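[4Fe-4S]-dependent U34-ARNt thiolase (Methanococcus maripaludis, PDB 6SCY) probably catalyses the thiolation of uridine 34 in tRNA, using ATP and a bound [4Fe-4S] cluster. Local coordinates at residues L46-K51 with Q75-N80; M179-E184 with R264-L269. All blocks are in the same frame, centred on the assembly; numbering follows the deposited sequence.

Contact 1 (L46-K51 with Q75-N80); sequences LKNNIK and QIPNSN
Asn48 meets Asn78 with its CG anti to its own backbone N (chi1 -156°), which turns CG toward segment 75-80. There Asn48 OD1 accepts a hydrogen bond from Asn78 N at 2.9 Å, with an N-H...O angle of 142°. The chain answers in the other direction: Asn49 N gives a weak bond to Asn78 O at 2.8 Å. Ile76 slides past Asn48 the opposite way, CG2 of Ile76 lying 4.0 Å from CB of Asn48. Ser79 sits between two carbonyls. Its OG is 2.8 Å from Lys47 O and 3.1 Å from Ile50 O, and its one proton could go to either. Ile50 O accepts a hydrogen bond from Asn80 N at 3.0 Å. Beyond it a parallel bridge pairs Lys51 with Asn80. Their side chains lie side by side, CG of Lys51 3.9 Å from CB of Asn80, while Lys51 NZ bonds to Glu160 O. The contact joins the starts of parallel strands 51-55 and 80-87, the two strands of a beta-alpha-beta crossover through helix 60-75. The chemistry is mostly polar, and these mainly backbone-directed bonds probably hold the two loops in step as the strands begin.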
loop_
_atom_site.group_PDB
_atom_site.type_symbol
_atom_site.label_atom_id
_atom_site.label_comp_id
_atom_site.label_asym_id
_atom_site.label_seq_id
_atom_site.Cartn_x
_atom_site.Cartn_y
_atom_site.Cartn_z
ATOM N N LEU A 46 -7.867 -19.843 22.562
ATOM C CA LEU A 46 -8.988 -20.734 22.819
ATOM C C LEU A 46 -8.508 -21.950 23.597
ATOM O O LEU A 46 -8.211 -22.992 23.011
ATOM C CB LEU A 46 -9.681 -21.151 21.508
ATOM C CG LEU A 46 -10.175 -20.046 20.586
ATOM C CD1 LEU A 46 -9.917 -20.407 19.165
ATOM C CD2 LEU A 46 -11.631 -19.782 20.778
ATOM N N LYS A 47 -8.415 -21.807 24.923
ATOM C CA LYS A 47 -8.001 -22.869 25.846
ATOM C C LYS A 47 -8.536 -22.617 27.255
ATOM O O LYS A 47 -9.143 -21.581 27.504
ATOM C CB LYS A 47 -6.464 -23.078 25.846
ATOM C CG LYS A 47 -5.636 -21.933 26.419
ATOM C CD LYS A 47 -4.174 -22.337 26.568
ATOM C CE LYS A 47 -3.405 -21.392 27.456
ATOM N NZ LYS A 47 -1.999 -21.831 27.646
ATOM N N ASN A 48 -8.299 -23.560 28.174
ATOM C CA ASN A 48 -8.699 -23.443 29.576
ATOM C C ASN A 48 -7.707 -22.549 30.345
ATOM O O ASN A 48 -6.599 -22.295 29.865
ATOM C CB ASN A 48 -8.791 -24.841 30.202
ATOM C CG ASN A 48 -9.702 -24.937 31.397
ATOM O OD1 ASN A 48 -10.883 -24.575 31.357
ATOM N ND2 ASN A 48 -9.166 -25.456 32.487
ATOM N N ASN A 49 -8.107 -22.074 31.526
ATOM C CA ASN A 49 -7.295 -21.251 32.428
ATOM C C ASN A 49 -6.916 -19.861 31.847
ATOM O O ASN A 49 -5.853 -19.319 32.186
ATOM C CB ASN A 49 -6.058 -22.012 32.949
ATOM C CG ASN A 49 -6.315 -23.469 33.234
ATOM O OD1 ASN A 49 -7.256 -23.838 33.946
ATOM N ND2 ASN A 49 -5.494 -24.329 32.653
ATOM N N ILE A 50 -7.816 -19.244 31.048
ATOM C CA ILE A 50 -7.579 -17.881 30.536
ATOM C C ILE A 50 -8.830 -16.987 30.708
ATOM O O ILE A 50 -9.955 -17.473 30.653
ATOM C CB ILE A 50 -6.972 -17.767 29.100
ATOM C CG1 ILE A 50 -7.843 -18.442 28.048
ATOM C CG2 ILE A 50 -5.523 -18.239 29.019
ATOM C CD1 ILE A 50 -8.488 -17.477 27.247
ATOM N N LYS A 51 -8.603 -15.678 30.905
ATOM C CA LYS A 51 -9.622 -14.642 31.092
ATOM C C LYS A 51 -9.526 -13.659 29.915
ATOM O O LYS A 51 -8.436 -13.143 29.648
ATOM C CB LYS A 51 -9.359 -13.924 32.436
ATOM C CG LYS A 51 -10.440 -12.954 32.873
ATOM C CD LYS A 51 -10.047 -12.255 34.151
ATOM C CE LYS A 51 -10.877 -12.697 35.329
ATOM N NZ LYS A 51 -10.720 -11.766 36.474
ATOM N N GLN A 75 -18.496 -23.614 27.102
ATOM C CA GLN A 75 -18.222 -25.006 27.418
ATOM C C GLN A 75 -16.899 -25.195 28.173
ATOM O O GLN A 75 -16.728 -26.220 28.844
ATOM C CB GLN A 75 -18.322 -25.903 26.170
ATOM C CG GLN A 75 -17.645 -25.386 24.905
ATOM C CD GLN A 75 -18.558 -25.421 23.700
ATOM O OE1 GLN A 75 -19.767 -25.678 23.794
ATOM N NE2 GLN A 75 -17.993 -25.147 22.532
ATOM N N ILE A 76 -15.992 -24.195 28.109
ATOM C CA ILE A 76 -14.680 -24.230 28.782
ATOM C C ILE A 76 -14.895 -23.835 30.251
ATOM O O ILE A 76 -15.387 -22.730 30.505
ATOM C CB ILE A 76 -13.583 -23.400 28.046
ATOM C CG1 ILE A 76 -13.697 -23.488 26.506
ATOM C CG2 ILE A 76 -12.200 -23.810 28.492
ATOM C CD1 ILE A 76 -13.782 -24.912 25.815
ATOM N N PRO A 77 -14.641 -24.762 31.213
ATOM C CA PRO A 77 -14.991 -24.479 32.618
ATOM C C PRO A 77 -14.178 -23.388 33.313
ATOM O O PRO A 77 -14.777 -22.522 33.957
ATOM C CB PRO A 77 -14.834 -25.838 33.309
ATOM C CG PRO A 77 -13.837 -26.569 32.473
ATOM C CD PRO A 77 -14.113 -26.135 31.062
ATOM N N ASN A 78 -12.831 -23.443 33.193
ATOM C CA ASN A 78 -11.921 -22.510 33.840
ATOM C C ASN A 78 -11.489 -21.381 32.930
ATOM O O ASN A 78 -10.326 -21.001 32.944
ATOM C CB ASN A 78 -10.711 -23.243 34.434
ATOM C CG ASN A 78 -11.027 -24.317 35.447
ATOM O OD1 ASN A 78 -12.189 -24.583 35.797
ATOM N ND2 ASN A 78 -9.983 -24.962 35.943
ATOM N N SER A 79 -12.423 -20.819 32.158
ATOM C CA SER A 79 -12.127 -19.675 31.295
ATOM C C SER A 79 -13.204 -18.613 31.405
ATOM O O SER A 79 -14.388 -18.941 31.350
ATOM C CB SER A 79 -11.862 -20.104 29.860
ATOM O OG SER A 79 -10.478 -20.376 29.708
ATOM N N ASN A 80 -12.801 -17.356 31.643
ATOM C CA ASN A 80 -13.718 -16.244 31.875
ATOM C C ASN A 80 -13.777 -15.263 30.717
ATOM O O ASN A 80 -12.833 -15.177 29.928
ATOM C CB ASN A 80 -13.336 -15.527 33.180
ATOM C CG ASN A 80 -14.471 -14.797 33.844
ATOM O OD1 ASN A 80 -14.546 -13.567 33.805
ATOM N ND2 ASN A 80 -15.379 -15.543 34.470
#

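Contact 2 (M179-E184 with R264-L269); sequences MMNYIE and RGYERL
The helical segments that carry Tyr182 and Tyr266 do not pack backbone against backbone. Their axes come no closer than 12.0 Å, and their directions differ by 69°. Long side chains span the gap. Tyr266 points toward segment 179-184, with CG anti to its backbone N (chi1 -170°). Tyr182 extends its ring until the OH is 3.7 Å from Tyr266 CA. The same hydroxyl oxygen lies 4.1 Å from Leu269 CD1 and also nears the backbone of Gly265, which has no side chain. The two tyrosines run obliquely past each other. Tyr182 CE1 is 3.8 Å from Tyr266 CD1 and lies in the plane of the Tyr266 ring, at its edge. Asn181 meets another part of that edge, its OD1 3.6 Å from Tyr266 CE1. Here the amide plane stands nearly perpendicular to the ring, at 89°. Asn181 ND2 makes a weak hydrogen bond to Asp186 O. Leu190 of helix 188-192 touches Asn181, Tyr266 and Leu269, so this short helix helps to fill the junction. On the neighbouring chain, an aromatic side chain stacks on the Tyr182 ring. An alanine in place of Tyr182 would probably leave a gap beside the Tyr266 edge and Leu269 and take from that aromatic side chain its stacking partner. The contact joins helix 171-184 of the PP-loop family region to helix 258-270 near the chain interface. Its chemistry is chiefly van der Waals packing of a buried tyrosine pair. The amide oxygen of Asn181 lies near a ring C-H of Tyr266, an approach that is probably mildly favourable because such edges carry slight positive charge.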
loop_
_atom_site.group_PDB
_atom_site.type_symbol
_atom_site.label_atom_id
_atom_site.label_comp_id
_atom_site.label_asym_id
_atom_site.label_seq_id
_atom_site.Cartn_x
_atom_site.Cartn_y
_atom_site.Cartn_z
ATOM N N MET A 179 -4.374 0.371 4.193
ATOM C CA MET A 179 -4.396 1.230 3.010
ATOM C C MET A 179 -4.189 2.697 3.379
ATOM O O MET A 179 -3.496 3.397 2.647
ATOM C CB MET A 179 -5.702 1.038 2.221
ATOM C CG MET A 179 -5.611 1.447 0.761
ATOM S SD MET A 179 -4.662 0.300 -0.285
ATOM C CE MET A 179 -5.504 0.523 -1.806
ATOM N N MET A 180 -4.767 3.155 4.513
ATOM C CA MET A 180 -4.616 4.529 5.008
ATOM C C MET A 180 -3.145 4.788 5.344
ATOM O O MET A 180 -2.588 5.791 4.903
ATOM C CB MET A 180 -5.512 4.784 6.238
ATOM C CG MET A 180 -6.949 5.117 5.889
ATOM S SD MET A 180 -8.057 5.277 7.325
ATOM C CE MET A 180 -7.670 6.913 7.870
ATOM N N ASN A 181 -2.510 3.834 6.066
ATOM C CA ASN A 181 -1.099 3.859 6.466
ATOM C C ASN A 181 -0.185 3.840 5.225
ATOM O O ASN A 181 0.910 4.403 5.261
ATOM C CB ASN A 181 -0.803 2.677 7.410
ATOM C CG ASN A 181 0.656 2.438 7.738
ATOM O OD1 ASN A 181 1.337 1.633 7.096
ATOM N ND2 ASN A 181 1.166 3.122 8.754
ATOM N N TYR A 182 -0.651 3.211 4.132
ATOM C CA TYR A 182 0.056 3.123 2.857
ATOM C C TYR A 182 -0.023 4.470 2.126
ATOM O O TYR A 182 1.021 5.002 1.747
ATOM C CB TYR A 182 -0.545 1.999 1.984
ATOM C CG TYR A 182 -0.138 0.572 2.309
ATOM C CD1 TYR A 182 0.876 0.301 3.226
ATOM C CD2 TYR A 182 -0.736 -0.504 1.668
ATOM C CE1 TYR A 182 1.272 -1.008 3.503
ATOM C CE2 TYR A 182 -0.333 -1.814 1.918
ATOM C CZ TYR A 182 0.667 -2.062 2.839
ATOM O OH TYR A 182 1.049 -3.359 3.074
ATOM N N ILE A 183 -1.255 5.027 1.948
ATOM C CA ILE A 183 -1.521 6.310 1.265
ATOM C C ILE A 183 -0.849 7.492 2.003
ATOM O O ILE A 183 -0.321 8.397 1.350
ATOM C CB ILE A 183 -3.047 6.546 0.995
ATOM C CG1 ILE A 183 -3.646 5.425 0.122
ATOM C CG2 ILE A 183 -3.304 7.914 0.341
ATOM C CD1 ILE A 183 -5.116 5.186 0.300
ATOM N N GLU A 184 -0.851 7.467 3.354
ATOM C CA GLU A 184 -0.215 8.502 4.172
ATOM C C GLU A 184 1.301 8.338 4.185
ATOM O O GLU A 184 2.020 9.312 4.394
ATOM C CB GLU A 184 -0.767 8.501 5.606
ATOM C CG GLU A 184 -2.173 9.069 5.719
ATOM C CD GLU A 184 -2.905 8.819 7.025
ATOM O OE1 GLU A 184 -2.508 7.907 7.785
ATOM O OE2 GLU A 184 -3.897 9.541 7.280
ATOM N N ARG A 264 -2.761 -9.496 4.309
ATOM C CA ARG A 264 -1.714 -10.526 4.339
ATOM C C ARG A 264 -0.358 -9.938 3.924
ATOM O O ARG A 264 0.681 -10.380 4.424
ATOM C CB ARG A 264 -2.077 -11.733 3.455
ATOM C CG ARG A 264 -1.431 -13.031 3.939
ATOM C CD ARG A 264 -1.182 -14.025 2.806
ATOM N NE ARG A 264 -0.176 -15.037 3.159
ATOM C CZ ARG A 264 -0.457 -16.261 3.591
ATOM N NH1 ARG A 264 -1.717 -16.655 3.728
ATOM N NH2 ARG A 264 0.524 -17.105 3.887
ATOM N N GLY A 265 -0.408 -8.930 3.047
ATOM C CA GLY A 265 0.747 -8.199 2.547
ATOM C C GLY A 265 1.385 -7.345 3.616
ATOM O O GLY A 265 2.598 -7.146 3.598
ATOM N N TYR A 266 0.575 -6.846 4.558
ATOM C CA TYR A 266 1.032 -6.028 5.680
ATOM C C TYR A 266 1.571 -6.919 6.801
ATOM O O TYR A 266 2.482 -6.509 7.522
ATOM C CB TYR A 266 -0.125 -5.164 6.198
ATOM C CG TYR A 266 0.286 -4.111 7.200
ATOM C CD1 TYR A 266 0.708 -2.853 6.783
ATOM C CD2 TYR A 266 0.189 -4.347 8.569
ATOM C CE1 TYR A 266 1.046 -1.862 7.700
ATOM C CE2 TYR A 266 0.536 -3.368 9.497
ATOM C CZ TYR A 266 0.963 -2.127 9.057
ATOM O OH TYR A 266 1.294 -1.150 9.963
ATOM N N GLU A 267 0.978 -8.119 6.963
ATOM C CA GLU A 267 1.366 -9.111 7.967
ATOM C C GLU A 267 2.786 -9.608 7.679
ATOM O O GLU A 267 3.622 -9.615 8.583
ATOM C CB GLU A 267 0.352 -10.266 8.003
ATOM C CG GLU A 267 -0.991 -9.859 8.594
ATOM C CD GLU A 267 -2.133 -10.858 8.575
ATOM O OE1 GLU A 267 -1.984 -11.949 7.976
ATOM O OE2 GLU A 267 -3.192 -10.538 9.163
ATOM N N ARG A 268 3.059 -9.962 6.403
ATOM C CA ARG A 268 4.355 -10.390 5.864
ATOM C C ARG A 268 5.409 -9.257 5.935
ATOM O O ARG A 268 6.601 -9.533 6.069
ATOM C CB ARG A 268 4.179 -10.805 4.397
ATOM C CG ARG A 268 4.171 -12.307 4.136
ATOM C CD ARG A 268 4.395 -12.614 2.659
ATOM N NE ARG A 268 5.777 -12.350 2.247
ATOM C CZ ARG A 268 6.719 -13.279 2.114
ATOM N NH1 ARG A 268 6.435 -14.559 2.324
ATOM N NH2 ARG A 268 7.948 -12.938 1.753
ATOM N N LEU A 269 4.964 -7.991 5.794
ATOM C CA LEU A 269 5.781 -6.775 5.837
ATOM C C LEU A 269 6.259 -6.532 7.266
ATOM O O LEU A 269 7.449 -6.305 7.475
ATOM C CB LEU A 269 4.934 -5.584 5.349
ATOM C CG LEU A 269 5.655 -4.309 4.933
ATOM C CD1 LEU A 269 5.038 -3.737 3.672
ATOM C CD2 LEU A 269 5.612 -3.266 6.043
#

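Overall arrangement
From the N terminus the chain passes its first zinc site and helix 26-41, then enters contact 1 at 46-51. Strand 51-55 and helix 60-75 follow, and contact 1 closes a short loop at 75-80. The chain then runs on through strand 80-87 and past the cluster ligands Cys142 and Cys145. Contact 2 opens at 179-184, after strand 164-167. Its longer loop takes in strand 204-206 and the third cluster ligand, Cys233, before closing at 264-269. The two loops are in series, neither nested nor crossed. Contact 1 joins the N-terminal ends of two neighbouring inner strands of the parallel sheet; contact 2 ties helix 171-184 to helix 258-270. Their centres lie 34 Å apart.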